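PDB 1XAU: B- and T-lymphocyte attenuator from Mus musculus, which acts as an inhibitory receptor on lymphocytes, interacting with TNFRSF14 (HVEM) and damping antigen receptor signalling through the phosphatases SHP-1 and SHP-2. Local coordinates for residues Leu31-Cys36 / Ser69-Arg74; Val47-His52 / Phe79-Lys84. All coordinates share one frame; numbering follows the deposited sequence.

Interaction 1. Residues Leu31-Cys36 / Ser69-Arg74; sequences LFKIEC and SWEENR
Lys33 NZ is the shared donor of a surface charge cluster, and it shows how long polar side chains can link two strands that are not neighbours. Lys33 NZ gives a weak, salt-bridging hydrogen bond to Glu71 OE2 at 3.4 Å, and a firmer one of 2.9 Å to a water. The same water accepts from Arg74 NH2 at 3.2 Å, bridging two cationic groups that meet tip to tip, with Lys33 NZ and Arg74 NH2 modelled 3.8 Å apart; the place of Arg74 NH2 is less certain, and these two values with it. Lys33 CG lies between the backbone N and the carbonyl carbon (chi1 59°), and from there the extended chain carries NZ across to Glu71 OE2.

Two acids would offset this repulsion. Glu35 pairs with Arg74, but the two groups are modelled too close together for the geometry of the pair to be trusted. Glu71 lies against one guanidinium face, its CD 3.7 Å above the plane and displaced toward the rim. Its pairing with Arg74 is therefore one of charge alone, without a directed N-H. The carboxylates of Glu35 and Glu71 lie near each other, a like-charge conflict that the two cations probably ease.

Strand 78-83 runs between strands 32-39 and 66-71, antiparallel to both, in one sheet of the immunoglobulin domain; Glu35 also packs on Val78 and Glu71 on Val80, so the network spans the outer side of that central strand.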
# COMPACT_ATOMS: atom_id res chain seq x y z
N LEU A 31 -1.36 9.13 13.44
CA LEU A 31 -0.27 8.34 12.73
C LEU A 31 -1.13 7.21 12.16
O LEU A 31 -1.84 6.57 12.93
CB LEU A 31 0.71 7.72 13.72
CG LEU A 31 2.03 8.51 13.79
CD1 LEU A 31 1.78 9.93 13.69
CD2 LEU A 31 2.85 8.11 14.99
N PHE A 32 -1.05 6.88 10.88
CA PHE A 32 -1.97 5.84 10.34
C PHE A 32 -1.19 5.01 9.33
O PHE A 32 -0.22 5.51 8.75
CB PHE A 32 -3.12 6.52 9.60
CG PHE A 32 -4.20 5.55 9.04
CD1 PHE A 32 -5.20 5.06 9.89
CD2 PHE A 32 -4.23 5.20 7.69
CE1 PHE A 32 -6.24 4.21 9.38
CE2 PHE A 32 -5.29 4.34 7.19
CZ PHE A 32 -6.25 3.86 8.04
N LYS A 33 -1.55 3.75 9.14
CA LYS A 33 -0.85 3.00 8.14
C LYS A 33 -1.76 2.07 7.34
O LYS A 33 -2.88 1.73 7.82
CB LYS A 33 0.22 2.10 8.78
CG LYS A 33 -0.30 1.06 9.83
CD LYS A 33 0.86 0.19 10.40
CE LYS A 33 0.25 -0.67 11.58
NZ LYS A 33 1.08 -1.81 12.19
N ILE A 34 -1.36 1.75 6.10
CA ILE A 34 -2.07 0.73 5.35
C ILE A 34 -1.05 -0.33 4.97
O ILE A 34 0.16 -0.09 4.91
CB ILE A 34 -2.81 1.25 4.14
CG1 ILE A 34 -1.88 1.96 3.23
CG2 ILE A 34 -3.98 2.16 4.65
CD1 ILE A 34 -2.66 2.58 1.99
N GLU A 35 -1.55 -1.52 4.76
CA GLU A 35 -0.66 -2.65 4.59
C GLU A 35 -0.91 -3.42 3.33
O GLU A 35 -2.06 -3.64 2.96
CB GLU A 35 -0.94 -3.61 5.74
CG GLU A 35 -0.65 -3.02 7.12
CD GLU A 35 -0.81 -4.03 8.23
OE1 GLU A 35 -1.35 -5.17 8.03
OE2 GLU A 35 -0.37 -3.67 9.32
N CYS A 36 0.17 -3.97 2.80
CA CYS A 36 0.08 -4.80 1.58
C CYS A 36 0.77 -6.13 1.87
O CYS A 36 1.99 -6.19 1.81
CB CYS A 36 0.75 -4.02 0.46
SG CYS A 36 1.20 -4.86 -1.09
N SER A 69 7.80 0.77 4.90
CA SER A 69 8.64 -0.17 5.67
C SER A 69 8.14 -1.58 5.37
O SER A 69 7.02 -1.81 4.82
CB SER A 69 8.54 0.06 7.19
OG SER A 69 7.35 -0.44 7.78
N TRP A 70 8.95 -2.55 5.79
CA TRP A 70 8.56 -3.94 5.66
C TRP A 70 8.40 -4.49 7.08
O TRP A 70 9.20 -4.19 7.96
CB TRP A 70 9.59 -4.76 4.86
CG TRP A 70 9.47 -4.62 3.44
CD1 TRP A 70 10.12 -3.73 2.66
CD2 TRP A 70 8.71 -5.45 2.57
NE1 TRP A 70 9.84 -3.97 1.34
CE2 TRP A 70 8.97 -5.03 1.26
CE3 TRP A 70 7.84 -6.53 2.78
CZ2 TRP A 70 8.40 -5.65 0.13
CZ3 TRP A 70 7.25 -7.16 1.64
CH2 TRP A 70 7.53 -6.72 0.35
N GLU A 71 7.34 -5.25 7.34
CA GLU A 71 7.16 -5.86 8.64
C GLU A 71 7.23 -7.37 8.45
O GLU A 71 6.60 -7.92 7.53
CB GLU A 71 5.81 -5.50 9.25
CG GLU A 71 5.57 -4.04 9.43
CD GLU A 71 4.25 -3.76 10.19
OE1 GLU A 71 3.59 -4.75 10.63
OE2 GLU A 71 3.88 -2.56 10.35
N GLU A 72 8.04 -8.01 9.31
CA GLU A 72 8.24 -9.46 9.32
C GLU A 72 7.67 -10.05 10.62
O GLU A 72 7.70 -11.25 10.84
CB GLU A 72 9.74 -9.81 9.19
CG GLU A 72 10.31 -9.46 7.78
CD GLU A 72 11.02 -8.09 7.71
OE1 GLU A 72 10.79 -7.23 8.61
OE2 GLU A 72 11.79 -7.86 6.74
N ASN A 73 7.14 -9.17 11.47
CA ASN A 73 6.50 -9.58 12.74
C ASN A 73 5.18 -10.31 12.43
O ASN A 73 4.23 -10.22 13.22
CB ASN A 73 6.15 -8.35 13.59
CG ASN A 73 5.12 -7.46 12.91
OD1 ASN A 73 4.64 -7.79 11.81
ND2 ASN A 73 4.76 -6.35 13.56
N ARG A 74 5.10 -10.99 11.28
CA ARG A 74 3.86 -11.68 10.91
C ARG A 74 4.07 -12.99 10.17
O ARG A 74 5.19 -13.40 9.90
CB ARG A 74 2.98 -10.79 10.04
CG ARG A 74 2.81 -9.41 10.55
CD ARG A 74 1.76 -8.69 9.78
NE ARG A 74 1.44 -7.43 10.45
CZ ARG A 74 1.06 -6.32 9.83
NH1 ARG A 74 0.93 -6.29 8.51
NH2 ARG A 74 0.80 -5.23 10.53
O HOH W 1 -0.07 -4.15 13.40

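Interaction 2. Residues Val47-His52 / Phe79-Lys84; sequences VTWCKH and FVLHFK
Trp49 and Phe79 illustrate how two aromatic side chains from facing sheets can fill a core without stacking squarely. Their planes are nearly parallel, 17° apart, but the two rings are offset so that little of either face is shared, and the centroid of the Trp49 five-membered ring lies 4.7 Å from that of Phe79. Packing is tight here: Phe79 CE2 sits 3.1 Å from Trp49 NE1 and 3.2 Å from Trp49 CD1.

Leu81 meets the indole differently, on the side away from Phe79. Leu81 CB stands 3.6 Å from the centroid of the Trp49 five-membered ring, a CH-pi contact over that ring's face.

This is the heart of an immunoglobulin beta-sandwich, with the core tryptophan that such domains place beside the intersheet disulfide; Trp49 also packs on Cys36, which is bonded to Cys96. Strands 47-52 and 79-83 belong to opposite sheets, their axes 8.5 Å apart at closest approach and crossing at -47°.

Val47 packs on the other side of Phe79 from Trp49, so that the phenyl ring lies between Val47 and the indole, and the indole between Phe79 and Leu81 CB. Val47 CB lies off-centre over the Phe79 ring, and Val47 CG1 comes to 3.5 Å from Phe79 CD2. The backbone takes part as well, with Val47 O 3.2 Å from Phe79 CE2, while Trp70 brings a further ring against Phe79.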
# COMPACT_ATOMS: atom_id res chain seq x y z
N VAL A 47 8.35 -3.49 -4.10
CA VAL A 47 6.94 -3.16 -4.25
C VAL A 47 6.75 -1.66 -4.11
O VAL A 47 7.47 -1.06 -3.31
CB VAL A 47 6.18 -3.80 -3.12
CG1 VAL A 47 4.64 -3.46 -3.23
CG2 VAL A 47 6.38 -5.36 -3.20
N THR A 48 5.81 -1.10 -4.85
CA THR A 48 5.59 0.34 -4.72
C THR A 48 4.12 0.66 -4.48
O THR A 48 3.28 -0.15 -4.78
CB THR A 48 6.10 1.10 -5.96
OG1 THR A 48 5.40 0.70 -7.09
CG2 THR A 48 7.56 0.70 -6.27
N TRP A 49 3.81 1.82 -3.93
CA TRP A 49 2.41 2.14 -3.67
C TRP A 49 1.95 3.06 -4.79
O TRP A 49 2.74 3.87 -5.32
CB TRP A 49 2.28 2.91 -2.35
CG TRP A 49 2.38 1.97 -1.16
CD1 TRP A 49 3.52 1.64 -0.42
CD2 TRP A 49 1.33 1.20 -0.64
NE1 TRP A 49 3.18 0.72 0.56
CE2 TRP A 49 1.85 0.42 0.45
CE3 TRP A 49 -0.03 1.07 -0.99
CZ2 TRP A 49 1.04 -0.43 1.20
CZ3 TRP A 49 -0.83 0.22 -0.26
CH2 TRP A 49 -0.29 -0.53 0.86
N CYS A 50 0.66 2.97 -5.08
CA CYS A 50 0.03 3.79 -6.10
C CYS A 50 -1.22 4.40 -5.48
O CYS A 50 -1.80 3.83 -4.57
CB CYS A 50 -0.47 2.97 -7.29
SG CYS A 50 0.79 1.98 -8.12
N LYS A 51 -1.64 5.56 -6.00
CA LYS A 51 -2.86 6.18 -5.49
C LYS A 51 -3.66 6.59 -6.74
O LYS A 51 -3.07 7.11 -7.69
CB LYS A 51 -2.55 7.41 -4.66
CG LYS A 51 -3.84 8.09 -4.11
CD LYS A 51 -3.51 9.30 -3.18
CE LYS A 51 -4.78 9.96 -2.65
NZ LYS A 51 -4.46 11.18 -1.83
N HIS A 52 -4.95 6.38 -6.73
CA HIS A 52 -5.77 6.73 -7.90
C HIS A 52 -6.01 8.22 -7.94
O HIS A 52 -6.40 8.78 -6.89
CB HIS A 52 -7.10 6.03 -7.79
CG HIS A 52 -7.83 5.89 -9.10
ND1 HIS A 52 -8.90 6.70 -9.46
CD2 HIS A 52 -7.63 5.03 -10.14
CE1 HIS A 52 -9.32 6.35 -10.67
NE2 HIS A 52 -8.56 5.35 -11.11
N PHE A 79 4.21 -5.18 3.39
CA PHE A 79 4.81 -3.90 2.96
C PHE A 79 3.84 -2.83 3.45
O PHE A 79 2.65 -2.93 3.22
CB PHE A 79 4.93 -3.87 1.43
CG PHE A 79 5.58 -2.69 0.92
CD1 PHE A 79 6.81 -2.30 1.42
CD2 PHE A 79 4.97 -1.96 -0.13
CE1 PHE A 79 7.46 -1.15 0.89
CE2 PHE A 79 5.61 -0.81 -0.68
CZ PHE A 79 6.85 -0.40 -0.16
N VAL A 80 4.34 -1.83 4.14
CA VAL A 80 3.49 -0.86 4.78
C VAL A 80 3.72 0.57 4.33
O VAL A 80 4.86 0.94 4.09
CB VAL A 80 3.85 -0.96 6.27
CG1 VAL A 80 2.92 -0.15 7.11
CG2 VAL A 80 3.82 -2.46 6.65
N LEU A 81 2.65 1.33 4.25
CA LEU A 81 2.69 2.77 3.92
C LEU A 81 2.31 3.47 5.22
O LEU A 81 1.19 3.28 5.75
CB LEU A 81 1.72 3.08 2.77
CG LEU A 81 1.66 4.58 2.46
CD1 LEU A 81 3.04 5.00 1.82
CD2 LEU A 81 0.49 4.86 1.49
N HIS A 82 3.18 4.35 5.71
CA HIS A 82 2.94 5.05 6.99
C HIS A 82 2.69 6.53 6.77
O HIS A 82 3.52 7.21 6.14
CB HIS A 82 4.18 4.99 7.84
CG HIS A 82 4.64 3.61 8.15
ND1 HIS A 82 4.28 2.96 9.30
CD2 HIS A 82 5.49 2.79 7.50
CE1 HIS A 82 4.90 1.78 9.34
NE2 HIS A 82 5.64 1.65 8.27
N PHE A 83 1.59 7.05 7.26
CA PHE A 83 1.27 8.46 7.14
C PHE A 83 1.60 9.06 8.53
O PHE A 83 1.00 8.65 9.57
CB PHE A 83 -0.23 8.66 6.91
CG PHE A 83 -0.75 8.04 5.64
CD1 PHE A 83 -0.97 8.85 4.53
CD2 PHE A 83 -1.01 6.67 5.55
CE1 PHE A 83 -1.46 8.29 3.31
CE2 PHE A 83 -1.50 6.09 4.33
CZ PHE A 83 -1.72 6.94 3.21
N LYS A 84 2.48 10.06 8.56
CA LYS A 84 2.97 10.65 9.80
C LYS A 84 2.95 12.17 9.71
O LYS A 84 3.99 12.80 9.42
CB LYS A 84 4.43 10.20 10.00
CG LYS A 84 5.06 10.65 11.35
CD LYS A 84 6.44 10.00 11.60
CE LYS A 84 7.17 10.72 12.82
NZ LYS A 84 8.15 9.79 13.59

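Overall arrangement
The two contacts, whose centres are 10 Å apart, show a single sheet being used on both its sides. Strand 78-83 is the common element: interaction 1 passes over its outward side, whereas interaction 2 joins its inward side to the opposite sheet. Two probable hydrogen bonds connect them. Cys36 N probably donates to Phe79 O at 2.7 Å, and Ser69 OG and His82 NE2, 2.8 Å apart, probably form the other. Along the chain the four segments alternate between the two contacts. A bound cadmium ion lies about 10 Å from the side chain of Lys33 and so outside direct contact with it.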